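Local structure of Cap5O (Staphylococcus aureus, 3OJL) at residues A[122-127]-A[191-196]; A[128-133]-A[271-276]; A[158-163]-A[176-181]. The protein binds NAD and probably oxidises a UDP-sugar as a dehydrogenase of capsular polysaccharide synthesis. All coordinates share one frame; numbering follows the deposited sequence.

From the N terminus, strand 124-127 comes first and contact 1 closes a loop from it to helix 185-195, 64 residues on. Contact 2 starts where that strand ends, at 128-133, and reaches much farther, to 271-276, so contacts 1 and 2 cross along the chain. Contact 3, a short excursion through helix 169-175 that returns from 158-163 to 176-181, lies within both of these loops. Contacts 1 and 3 both involve one Rossmann-type sheet, the first as helix on strand, the second as strand on strand; contact 2 ties that NAD-binding part to the central domain. Tyr195 of contact 1 touches both of the other contacts.

Contact 1: residues A[122-127]-A[191-196]; sequences GNTIIV and GKRVYR
Ile126 of strand 124-127 meets Val194 and Tyr195 of helix 185-195, which packs on this strand of the Rossmann-type sheet at a steep angle: the local axes come within 9.8 Å and their directions differ by 76°. This is the close-packed part. The delta methyl does most of the work, with Ile126 CD1 3.9 Å from Val194 CG1, the two side chains meeting tip to tip, and 3.8 Å from Tyr195 CE1, where it comes up obliquely to the ring. With Ile126 CG1 beside the backbone N (chi1 -57°), CG2 is left anti to that N and goes to the phenol end, 3.3 Å from Tyr195 OH. The hydroxyl itself is taken by Glu128, to which it hydrogen-bonds.

Toward the other end things ease. Thr124 CG2 slides past Val194 CG2 at 4.1 Å, and beyond it lies the solvent side, where the bent chain of exposed Arg193 brings NH2 to 3.5 Å from Thr124 OG1. That oxygen lies at the guanidinium edge, near its plane.

No hydrogen bond joins the two segments. Methyl and ring contacts therefore carry the helix-to-sheet packing, while Tyr195 places its polar end beyond them on Glu128.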
loop_
_atom_site.group_PDB
_atom_site.type_symbol
_atom_site.label_atom_id
_atom_site.label_comp_id
_atom_site.label_asym_id
_atom_site.label_seq_id
_atom_site.Cartn_x
_atom_site.Cartn_y
_atom_site.Cartn_z
ATOM N N GLY A 122 -41.849 5.352 -8.574
ATOM C CA GLY A 122 -41.581 3.924 -8.409
ATOM C C GLY A 122 -40.351 3.454 -9.162
ATOM O O GLY A 122 -39.881 2.338 -8.930
ATOM N N ASN A 123 -39.826 4.305 -10.075
ATOM C CA ASN A 123 -38.648 4.020 -10.898
ATOM C C ASN A 123 -37.310 3.926 -10.123
ATOM O O ASN A 123 -37.196 4.449 -9.007
ATOM C CB ASN A 123 -38.543 5.020 -12.064
ATOM C CG ASN A 123 -39.555 4.821 -13.192
ATOM O OD1 ASN A 123 -39.546 5.545 -14.202
ATOM N ND2 ASN A 123 -40.436 3.828 -13.084
ATOM N N THR A 124 -36.304 3.266 -10.748
ATOM C CA THR A 124 -34.959 3.027 -10.230
ATOM C C THR A 124 -33.903 3.502 -11.235
ATOM O O THR A 124 -33.867 3.005 -12.356
ATOM C CB THR A 124 -34.815 1.523 -9.918
ATOM O OG1 THR A 124 -35.777 1.141 -8.929
ATOM C CG2 THR A 124 -33.415 1.128 -9.476
ATOM N N ILE A 125 -33.031 4.445 -10.824
ATOM C CA ILE A 125 -31.911 4.951 -11.647
ATOM C C ILE A 125 -30.581 4.369 -11.134
ATOM O O ILE A 125 -30.311 4.420 -9.935
ATOM C CB ILE A 125 -31.867 6.494 -11.754
ATOM C CG1 ILE A 125 -33.197 7.049 -12.282
ATOM C CG2 ILE A 125 -30.685 6.964 -12.619
ATOM C CD1 ILE A 125 -33.712 8.137 -11.497
ATOM N N ILE A 126 -29.775 3.789 -12.042
ATOM C CA ILE A 126 -28.470 3.187 -11.744
ATOM C C ILE A 126 -27.364 3.832 -12.571
ATOM O O ILE A 126 -27.462 3.874 -13.797
ATOM C CB ILE A 126 -28.474 1.643 -11.904
ATOM C CG1 ILE A 126 -29.564 0.979 -11.000
ATOM C CG2 ILE A 126 -27.070 1.084 -11.592
ATOM C CD1 ILE A 126 -29.919 -0.397 -11.293
ATOM N N VAL A 127 -26.313 4.338 -11.904
ATOM C CA VAL A 127 -25.145 4.924 -12.577
ATOM C C VAL A 127 -24.016 3.895 -12.471
ATOM O O VAL A 127 -23.535 3.611 -11.369
ATOM C CB VAL A 127 -24.781 6.353 -12.074
ATOM C CG1 VAL A 127 -23.428 6.817 -12.604
ATOM C CG2 VAL A 127 -25.871 7.345 -12.465
ATOM N N GLY A 191 -32.025 -1.530 -5.926
ATOM C CA GLY A 191 -30.895 -1.947 -6.749
ATOM C C GLY A 191 -30.564 -3.418 -6.580
ATOM O O GLY A 191 -30.090 -4.051 -7.524
ATOM N N LYS A 192 -30.809 -3.972 -5.368
ATOM C CA LYS A 192 -30.600 -5.380 -5.050
ATOM C C LYS A 192 -31.627 -6.212 -5.811
ATOM O O LYS A 192 -31.309 -7.285 -6.330
ATOM C CB LYS A 192 -30.738 -5.617 -3.550
ATOM C CG LYS A 192 -29.399 -5.746 -2.864
ATOM C CD LYS A 192 -29.512 -6.471 -1.551
ATOM C CE LYS A 192 -30.035 -5.608 -0.436
ATOM N NZ LYS A 192 -30.210 -6.397 0.806
ATOM N N ARG A 193 -32.860 -5.681 -5.890
ATOM C CA ARG A 193 -34.000 -6.263 -6.597
ATOM C C ARG A 193 -33.625 -6.430 -8.081
ATOM O O ARG A 193 -33.901 -7.485 -8.655
ATOM C CB ARG A 193 -35.195 -5.294 -6.499
ATOM C CG ARG A 193 -36.441 -5.755 -5.767
ATOM C CD ARG A 193 -37.695 -5.149 -6.407
ATOM N NE ARG A 193 -37.658 -3.679 -6.481
ATOM C CZ ARG A 193 -37.467 -2.970 -7.595
ATOM N NH1 ARG A 193 -37.289 -3.586 -8.763
ATOM N NH2 ARG A 193 -37.444 -1.642 -7.548
ATOM N N VAL A 194 -32.989 -5.390 -8.683
ATOM C CA VAL A 194 -32.620 -5.308 -10.099
ATOM C C VAL A 194 -31.494 -6.312 -10.501
ATOM O O VAL A 194 -31.628 -7.053 -11.472
ATOM C CB VAL A 194 -32.327 -3.825 -10.512
ATOM C CG1 VAL A 194 -31.876 -3.703 -11.965
ATOM C CG2 VAL A 194 -33.532 -2.931 -10.261
ATOM N N TYR A 195 -30.396 -6.321 -9.773
ATOM C CA TYR A 195 -29.284 -7.212 -10.091
ATOM C C TYR A 195 -29.516 -8.685 -9.729
ATOM O O TYR A 195 -28.885 -9.558 -10.320
ATOM C CB TYR A 195 -27.947 -6.646 -9.568
ATOM C CG TYR A 195 -27.502 -5.406 -10.321
ATOM C CD1 TYR A 195 -27.648 -4.137 -9.766
ATOM C CD2 TYR A 195 -26.951 -5.499 -11.598
ATOM C CE1 TYR A 195 -27.224 -2.995 -10.447
ATOM C CE2 TYR A 195 -26.540 -4.363 -12.294
ATOM C CZ TYR A 195 -26.680 -3.114 -11.717
ATOM O OH TYR A 195 -26.263 -2.002 -12.411
ATOM N N ARG A 196 -30.476 -8.958 -8.821
ATOM C CA ARG A 196 -30.874 -10.294 -8.373
ATOM C C ARG A 196 -31.415 -11.122 -9.557
ATOM O O ARG A 196 -31.382 -12.350 -9.472
ATOM C CB ARG A 196 -31.941 -10.157 -7.287
ATOM C CG ARG A 196 -32.062 -11.304 -6.326
ATOM C CD ARG A 196 -33.238 -11.018 -5.394
ATOM N NE ARG A 196 -32.851 -10.203 -4.244
ATOM C CZ ARG A 196 -33.626 -9.295 -3.652
ATOM N NH1 ARG A 196 -34.844 -9.042 -4.118
ATOM N NH2 ARG A 196 -33.184 -8.622 -2.598
#

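Contact 2: residues A[128-133]-A[271-276]; sequences ESTIAP and AVDPYF. With NAD (nicotinamide-adenine-dinucleotide), chain C.
Phe276 and Thr130 meet where the loop after strand 124-127 of the Rossmann-type NAD-binding domain touches the short helix 274-278 of the central domain. All the residues that touch are buried, and no hydrogen bond crosses between the segments, which meet by van der Waals contact alone.

Phe276 gives up the most surface. Its side chain crosses that of Thr130 at about a right angle, bringing Phe276 CE1 3.7 Å from Thr130 CG2 and 3.6 Å from Thr130 O. Thr130 O, Ile131 C and Ala132 N approach the ring obliquely. Farther along, the carbonyl of Phe276 faces the loop: Ala132 CB and Pro133 CD each come to 3.8 Å from Phe276 O.

Thr130 is the two-sided residue here. With OG1 beside the backbone N (chi1 -49°), the methyl stands anti to that N and is turned to the central domain, touching Phe276 and the carboxylate of Asp273, whose OD1 lies 3.5 Å from Thr130 CG2. The hydroxyl branch goes instead to the cofactor. Thr130 O is hydrogen-bonded to Thr93 OG1, and Thr93 also binds NAD, so the two threonines hold one another beside it. Asp273 comes in across the threonine at roughly a right angle, next to Leu216 of the long helix 208-238, which also touches Thr130.

The contact therefore backs the NAD site with the central domain. At the ribose, Thr130 N donates to NAD O2D over 2.8 Å and nearly straight (167°), and Thr130 OG1 adds a weak bond to the same oxygen at 3.0 Å.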
loop_
_atom_site.group_PDB
_atom_site.type_symbol
_atom_site.label_atom_id
_atom_site.label_comp_id
_atom_site.label_asym_id
_atom_site.label_seq_id
_atom_site.Cartn_x
_atom_site.Cartn_y
_atom_site.Cartn_z
ATOM N N GLU A 128 -23.720 3.238 -13.606
ATOM C CA GLU A 128 -22.708 2.182 -13.743
ATOM C C GLU A 128 -21.365 2.757 -14.144
ATOM O O GLU A 128 -20.336 2.096 -14.000
ATOM C CB GLU A 128 -23.141 1.127 -14.772
ATOM C CG GLU A 128 -24.104 0.090 -14.216
ATOM C CD GLU A 128 -24.312 -1.134 -15.090
ATOM O OE1 GLU A 128 -24.105 -1.035 -16.322
ATOM O OE2 GLU A 128 -24.705 -2.190 -14.541
ATOM N N SER A 129 -21.377 3.979 -14.655
ATOM C CA SER A 129 -20.195 4.726 -15.068
ATOM C C SER A 129 -19.355 5.079 -13.839
ATOM O O SER A 129 -19.884 5.204 -12.734
ATOM C CB SER A 129 -20.615 6.012 -15.766
ATOM O OG SER A 129 -21.543 5.772 -16.806
ATOM N N THR A 130 -18.042 5.248 -14.030
ATOM C CA THR A 130 -17.131 5.617 -12.949
ATOM C C THR A 130 -17.340 7.093 -12.640
ATOM O O THR A 130 -17.275 7.927 -13.539
ATOM C CB THR A 130 -15.710 5.228 -13.318
ATOM O OG1 THR A 130 -15.720 3.870 -13.770
ATOM C CG2 THR A 130 -14.774 5.339 -12.158
ATOM N N ILE A 131 -17.685 7.423 -11.404
ATOM C CA ILE A 131 -17.940 8.824 -11.069
ATOM C C ILE A 131 -17.095 9.276 -9.872
ATOM O O ILE A 131 -16.739 8.452 -9.021
ATOM C CB ILE A 131 -19.456 9.102 -10.892
ATOM C CG1 ILE A 131 -20.069 8.208 -9.794
ATOM C CG2 ILE A 131 -20.196 8.978 -12.226
ATOM C CD1 ILE A 131 -21.521 8.360 -9.560
ATOM N N ALA A 132 -16.790 10.593 -9.806
ATOM C CA ALA A 132 -16.018 11.217 -8.729
ATOM C C ALA A 132 -16.813 11.151 -7.434
ATOM O O ALA A 132 -18.043 11.157 -7.510
ATOM C CB ALA A 132 -15.748 12.672 -9.080
ATOM N N PRO A 133 -16.177 11.112 -6.235
ATOM C CA PRO A 133 -16.963 11.082 -4.984
ATOM C C PRO A 133 -17.941 12.244 -4.857
ATOM O O PRO A 133 -17.667 13.347 -5.320
ATOM C CB PRO A 133 -15.891 11.146 -3.889
ATOM C CG PRO A 133 -14.665 10.709 -4.528
ATOM C CD PRO A 133 -14.727 11.095 -5.947
ATOM N N ALA A 271 -5.070 4.480 -14.556
ATOM C CA ALA A 271 -4.572 5.847 -14.709
ATOM C C ALA A 271 -5.733 6.862 -14.646
ATOM O O ALA A 271 -5.504 8.016 -14.296
ATOM C CB ALA A 271 -3.809 5.989 -16.015
ATOM N N VAL A 272 -6.976 6.424 -14.970
ATOM C CA VAL A 272 -8.189 7.251 -14.955
ATOM C C VAL A 272 -8.619 7.576 -13.509
ATOM O O VAL A 272 -8.616 8.745 -13.110
ATOM C CB VAL A 272 -9.319 6.595 -15.833
ATOM C CG1 VAL A 272 -10.729 6.881 -15.322
ATOM C CG2 VAL A 272 -9.189 6.998 -17.298
ATOM N N ASP A 273 -8.938 6.520 -12.739
ATOM C CA ASP A 273 -9.470 6.501 -11.378
ATOM C C ASP A 273 -8.767 7.329 -10.286
ATOM O O ASP A 273 -9.463 8.112 -9.639
ATOM C CB ASP A 273 -9.827 5.058 -10.934
ATOM C CG ASP A 273 -11.044 4.431 -11.625
ATOM O OD1 ASP A 273 -11.390 4.868 -12.750
ATOM O OD2 ASP A 273 -11.642 3.498 -11.045
ATOM N N PRO A 274 -7.429 7.240 -10.057
ATOM C CA PRO A 274 -6.802 8.085 -9.017
ATOM C C PRO A 274 -6.951 9.595 -9.234
ATOM O O PRO A 274 -6.824 10.360 -8.291
ATOM C CB PRO A 274 -5.339 7.665 -9.073
ATOM C CG PRO A 274 -5.149 7.098 -10.424
ATOM C CD PRO A 274 -6.418 6.379 -10.700
ATOM N N TYR A 275 -7.211 10.020 -10.472
ATOM C CA TYR A 275 -7.415 11.430 -10.812
ATOM C C TYR A 275 -8.834 11.914 -10.453
ATOM O O TYR A 275 -9.034 13.118 -10.273
ATOM C CB TYR A 275 -7.118 11.693 -12.294
ATOM C CG TYR A 275 -5.654 11.650 -12.688
ATOM C CD1 TYR A 275 -4.726 12.509 -12.099
ATOM C CD2 TYR A 275 -5.221 10.853 -13.741
ATOM C CE1 TYR A 275 -3.388 12.509 -12.495
ATOM C CE2 TYR A 275 -3.879 10.813 -14.116
ATOM C CZ TYR A 275 -2.971 11.657 -13.503
ATOM O OH TYR A 275 -1.654 11.631 -13.890
ATOM N N PHE A 276 -9.806 10.994 -10.321
ATOM C CA PHE A 276 -11.173 11.350 -9.941
ATOM C C PHE A 276 -11.207 11.790 -8.480
ATOM O O PHE A 276 -12.033 12.641 -8.128
ATOM C CB PHE A 276 -12.147 10.193 -10.211
ATOM C CG PHE A 276 -12.441 9.863 -11.665
ATOM C CD1 PHE A 276 -13.479 9.007 -12.004
ATOM C CD2 PHE A 276 -11.669 10.398 -12.696
ATOM C CE1 PHE A 276 -13.745 8.703 -13.344
ATOM C CE2 PHE A 276 -11.944 10.099 -14.029
ATOM C CZ PHE A 276 -12.982 9.263 -14.343
HETATM P PA NAD C . -17.801 2.726 -24.695
HETATM O O1A NAD C . -17.131 3.806 -25.463
HETATM O O2A NAD C . -17.425 1.385 -25.212
HETATM O O5B NAD C . -19.392 2.945 -24.799
HETATM C C5B NAD C . -20.061 4.118 -24.403
HETATM C C4B NAD C . -21.339 4.176 -25.225
HETATM O O4B NAD C . -22.180 5.185 -24.724
HETATM C C3B NAD C . -21.046 4.527 -26.683
HETATM O O3B NAD C . -21.711 3.598 -27.520
HETATM C C2B NAD C . -21.622 5.926 -26.853
HETATM O O2B NAD C . -22.070 6.149 -28.172
HETATM C C1B NAD C . -22.725 5.918 -25.802
HETATM N N9A NAD C . -23.076 7.251 -25.291
HETATM C C8A NAD C . -22.218 8.217 -24.869
HETATM N N7A NAD C . -22.949 9.253 -24.404
HETATM C C5A NAD C . -24.256 8.959 -24.480
HETATM C C6A NAD C . -25.411 9.660 -24.115
HETATM N N6A NAD C . -25.342 10.833 -23.485
HETATM N N1A NAD C . -26.648 9.074 -24.337
HETATM C C2A NAD C . -26.708 7.794 -24.881
HETATM N N3A NAD C . -25.557 7.104 -25.227
HETATM C C4A NAD C . -24.347 7.683 -25.024
HETATM O O3 NAD C . -17.510 2.873 -23.124
HETATM P PN NAD C . -17.560 1.622 -22.105
HETATM O O1N NAD C . -16.378 0.756 -22.380
HETATM O O2N NAD C . -18.924 1.042 -22.105
HETATM O O5D NAD C . -17.286 2.292 -20.661
HETATM C C5D NAD C . -18.158 3.236 -20.090
HETATM C C4D NAD C . -17.671 3.646 -18.707
HETATM O O4D NAD C . -17.795 2.592 -17.776
HETATM C C3D NAD C . -16.204 4.054 -18.619
HETATM O O3D NAD C . -15.921 5.362 -19.086
HETATM C C2D NAD C . -15.965 3.921 -17.130
HETATM O O2D NAD C . -16.636 4.961 -16.458
HETATM C C1D NAD C . -16.734 2.651 -16.828
HETATM N N1N NAD C . -15.808 1.494 -16.925
HETATM C C2N NAD C . -15.733 0.748 -18.076
HETATM C C3N NAD C . -14.865 -0.341 -18.173
HETATM C C7N NAD C . -14.693 -1.012 -19.504
HETATM O O7N NAD C . -15.132 -2.345 -19.646
HETATM N N7N NAD C . -14.148 -0.329 -20.520
HETATM C C4N NAD C . -14.058 -0.683 -17.085
HETATM C C5N NAD C . -14.134 0.080 -15.914
HETATM C C6N NAD C . -15.004 1.174 -15.851
#

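Contact 3: residues A[158-163]-A[176-181]. With NAD (nicotinamide-adenine-dinucleotide), chain C.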
loop_
_atom_site.group_PDB
_atom_site.type_symbol
_atom_site.label_atom_id
_atom_site.label_comp_id
_atom_site.label_asym_id
_atom_site.label_seq_id
_atom_site.Cartn_x
_atom_site.Cartn_y
_atom_site.Cartn_z
ATOM N N VAL A 158 -29.065 4.712 -7.387
ATOM C CA VAL A 158 -28.029 3.718 -7.084
ATOM C C VAL A 158 -26.783 3.913 -7.939
ATOM O O VAL A 158 -26.880 4.110 -9.153
ATOM C CB VAL A 158 -28.596 2.274 -7.207
ATOM C CG1 VAL A 158 -27.499 1.225 -7.368
ATOM C CG2 VAL A 158 -29.492 1.933 -6.029
ATOM N N HIS A 159 -25.611 3.833 -7.293
ATOM C CA HIS A 159 -24.326 3.831 -7.996
ATOM C C HIS A 159 -23.877 2.405 -7.865
ATOM O O HIS A 159 -23.823 1.876 -6.745
ATOM C CB HIS A 159 -23.275 4.785 -7.361
ATOM C CG HIS A 159 -21.937 4.727 -8.039
ATOM N ND1 HIS A 159 -21.822 4.768 -9.415
ATOM C CD2 HIS A 159 -20.701 4.597 -7.506
ATOM C CE1 HIS A 159 -20.533 4.640 -9.675
ATOM N NE2 HIS A 159 -19.817 4.562 -8.558
ATOM N N CYS A 160 -23.668 1.749 -8.987
ATOM C CA CYS A 160 -23.198 0.371 -8.980
ATOM C C CYS A 160 -22.066 0.345 -9.987
ATOM O O CYS A 160 -22.329 0.244 -11.184
ATOM C CB CYS A 160 -24.307 -0.617 -9.334
ATOM S SG CYS A 160 -23.755 -2.341 -9.336
ATOM N N PRO A 161 -20.814 0.581 -9.562
ATOM C CA PRO A 161 -19.730 0.659 -10.549
ATOM C C PRO A 161 -19.417 -0.689 -11.183
ATOM O O PRO A 161 -19.083 -1.653 -10.487
ATOM C CB PRO A 161 -18.579 1.293 -9.774
ATOM C CG PRO A 161 -18.838 0.947 -8.365
ATOM C CD PRO A 161 -20.312 0.780 -8.187
ATOM N N GLU A 162 -19.682 -0.769 -12.507
ATOM C CA GLU A 162 -19.492 -1.977 -13.310
ATOM C C GLU A 162 -18.147 -1.907 -14.006
ATOM O O GLU A 162 -17.835 -0.918 -14.679
ATOM C CB GLU A 162 -20.635 -2.170 -14.328
ATOM C CG GLU A 162 -20.938 -3.629 -14.653
ATOM C CD GLU A 162 -22.239 -4.192 -14.099
ATOM O OE1 GLU A 162 -23.101 -4.616 -14.905
ATOM O OE2 GLU A 162 -22.393 -4.220 -12.855
ATOM N N ARG A 163 -17.346 -2.952 -13.810
ATOM C CA ARG A 163 -16.013 -3.116 -14.378
ATOM C C ARG A 163 -15.961 -4.543 -14.969
ATOM O O ARG A 163 -16.451 -5.479 -14.333
ATOM C CB ARG A 163 -14.962 -2.921 -13.254
ATOM C CG ARG A 163 -13.499 -2.895 -13.696
ATOM C CD ARG A 163 -12.587 -3.465 -12.608
ATOM N NE ARG A 163 -12.275 -2.501 -11.542
ATOM C CZ ARG A 163 -11.625 -2.802 -10.419
ATOM N NH1 ARG A 163 -11.230 -4.046 -10.183
ATOM N NH2 ARG A 163 -11.377 -1.860 -9.517
ATOM N N ASN A 176 -19.209 -12.237 -10.578
ATOM C CA ASN A 176 -18.492 -11.219 -9.811
ATOM C C ASN A 176 -19.320 -10.567 -8.710
ATOM O O ASN A 176 -20.540 -10.398 -8.847
ATOM C CB ASN A 176 -17.921 -10.140 -10.728
ATOM C CG ASN A 176 -16.626 -10.473 -11.407
ATOM O OD1 ASN A 176 -16.125 -11.617 -11.382
ATOM N ND2 ASN A 176 -16.084 -9.459 -12.067
ATOM N N ASN A 177 -18.632 -10.200 -7.619
ATOM C CA ASN A 177 -19.210 -9.497 -6.478
ATOM C C ASN A 177 -19.492 -8.051 -6.883
ATOM O O ASN A 177 -18.663 -7.409 -7.540
ATOM C CB ASN A 177 -18.274 -9.550 -5.273
ATOM C CG ASN A 177 -18.255 -10.893 -4.619
ATOM O OD1 ASN A 177 -19.286 -11.566 -4.489
ATOM N ND2 ASN A 177 -17.077 -11.329 -4.222
ATOM N N ARG A 178 -20.691 -7.569 -6.518
ATOM C CA ARG A 178 -21.194 -6.241 -6.848
ATOM C C ARG A 178 -21.363 -5.366 -5.618
ATOM O O ARG A 178 -21.665 -5.860 -4.535
ATOM C CB ARG A 178 -22.537 -6.367 -7.589
ATOM C CG ARG A 178 -22.577 -5.562 -8.851
ATOM C CD ARG A 178 -23.602 -6.105 -9.816
ATOM N NE ARG A 178 -23.030 -6.373 -11.137
ATOM C CZ ARG A 178 -22.423 -7.504 -11.482
ATOM N NH1 ARG A 178 -22.279 -8.485 -10.595
ATOM N NH2 ARG A 178 -21.950 -7.662 -12.709
ATOM N N ILE A 179 -21.184 -4.061 -5.800
ATOM C CA ILE A 179 -21.361 -3.053 -4.756
ATOM C C ILE A 179 -22.623 -2.260 -5.092
ATOM O O ILE A 179 -22.681 -1.604 -6.143
ATOM C CB ILE A 179 -20.110 -2.122 -4.608
ATOM C CG1 ILE A 179 -18.808 -2.937 -4.390
ATOM C CG2 ILE A 179 -20.334 -1.065 -3.508
ATOM C CD1 ILE A 179 -17.515 -2.174 -4.546
ATOM N N ILE A 180 -23.623 -2.330 -4.196
ATOM C CA ILE A 180 -24.889 -1.609 -4.339
ATOM C C ILE A 180 -24.772 -0.362 -3.473
ATOM O O ILE A 180 -24.794 -0.470 -2.244
ATOM C CB ILE A 180 -26.151 -2.477 -4.000
ATOM C CG1 ILE A 180 -26.202 -3.835 -4.782
ATOM C CG2 ILE A 180 -27.462 -1.667 -4.134
ATOM C CD1 ILE A 180 -26.379 -3.785 -6.373
ATOM N N GLY A 181 -24.556 0.784 -4.116
ATOM C CA GLY A 181 -24.387 2.045 -3.406
ATOM C C GLY A 181 -25.600 2.909 -3.590
ATOM O O GLY A 181 -25.692 3.633 -4.576
HETATM P PA NAD C . -17.801 2.726 -24.695
HETATM O O1A NAD C . -17.131 3.806 -25.463
HETATM O O2A NAD C . -17.425 1.385 -25.212
HETATM O O5B NAD C . -19.392 2.945 -24.799
HETATM C C5B NAD C . -20.061 4.118 -24.403
HETATM C C4B NAD C . -21.339 4.176 -25.225
HETATM O O4B NAD C . -22.180 5.185 -24.724
HETATM C C3B NAD C . -21.046 4.527 -26.683
HETATM O O3B NAD C . -21.711 3.598 -27.520
HETATM C C2B NAD C . -21.622 5.926 -26.853
HETATM O O2B NAD C . -22.070 6.149 -28.172
HETATM C C1B NAD C . -22.725 5.918 -25.802
HETATM N N9A NAD C . -23.076 7.251 -25.291
HETATM C C8A NAD C . -22.218 8.217 -24.869
HETATM N N7A NAD C . -22.949 9.253 -24.404
HETATM C C5A NAD C . -24.256 8.959 -24.480
HETATM C C6A NAD C . -25.411 9.660 -24.115
HETATM N N6A NAD C . -25.342 10.833 -23.485
HETATM N N1A NAD C . -26.648 9.074 -24.337
HETATM C C2A NAD C . -26.708 7.794 -24.881
HETATM N N3A NAD C . -25.557 7.104 -25.227
HETATM C C4A NAD C . -24.347 7.683 -25.024
HETATM O O3 NAD C . -17.510 2.873 -23.124
HETATM P PN NAD C . -17.560 1.622 -22.105
HETATM O O1N NAD C . -16.378 0.756 -22.380
HETATM O O2N NAD C . -18.924 1.042 -22.105
HETATM O O5D NAD C . -17.286 2.292 -20.661
HETATM C C5D NAD C . -18.158 3.236 -20.090
HETATM C C4D NAD C . -17.671 3.646 -18.707
HETATM O O4D NAD C . -17.795 2.592 -17.776
HETATM C C3D NAD C . -16.204 4.054 -18.619
HETATM O O3D NAD C . -15.921 5.362 -19.086
HETATM C C2D NAD C . -15.965 3.921 -17.130
HETATM O O2D NAD C . -16.636 4.961 -16.458
HETATM C C1D NAD C . -16.734 2.651 -16.828
HETATM N N1N NAD C . -15.808 1.494 -16.925
HETATM C C2N NAD C . -15.733 0.748 -18.076
HETATM C C3N NAD C . -14.865 -0.341 -18.173
HETATM C C7N NAD C . -14.693 -1.012 -19.504
HETATM O O7N NAD C . -15.132 -2.345 -19.646
HETATM N N7N NAD C . -14.148 -0.329 -20.520
HETATM C C4N NAD C . -14.058 -0.683 -17.085
HETATM C C5N NAD C . -14.134 0.080 -15.914
HETATM C C6N NAD C . -15.004 1.174 -15.851
#
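His159 and Gly181 form an antiparallel hydrogen-bonded pair where strand 178-182 runs antiparallel to 156-159, its neighbour in the mixed Rossmann-type sheet. His159 N gives a virtually linear bond to Gly181 O (2.7 Å, 177°), and Gly181 N returns one to His159 O (2.9 Å). CA-H...O contacts flank the pair, Val158 CA to Gly181 O on one side and Cys160 CA to Ile179 O on the other, where the chains begin to part.

Among the side chains, Cys160 carries much of the packing. Its SG, anti to the backbone N (chi1 180°), is thrown across to the other strand, 3.5 Å from Arg178 CG and 4.2 Å from Ile180 CD1. Beyond it Glu162 and Arg178 cross in a buried salt bridge, Arg178 NE to Glu162 OE2 at 2.8 Å. The carboxylate stands almost square to the guanidinium, with planes 89° apart; Glu162 CD lies in the guanidinium plane, at its edge, while the donor meets OE2 from above the carboxylate plane. Glu162 OE1 also lies close to Glu128 OE2.

At the far end the loop borders the cofactor without bonding it: Glu162 O is 3.7 Å from NAD C6N, and Arg163 CG 3.8 Å from NAD C5N, along the nicotinamide ring.

On its other edge strand 156-159 pairs with 124-127, where His159 ND1 bonds Val127 O. Helix 185-195 lays Tyr195 against Cys160, Arg178 and Ile180, whereas helix 208-238 meets His159, Pro161 and Ile179.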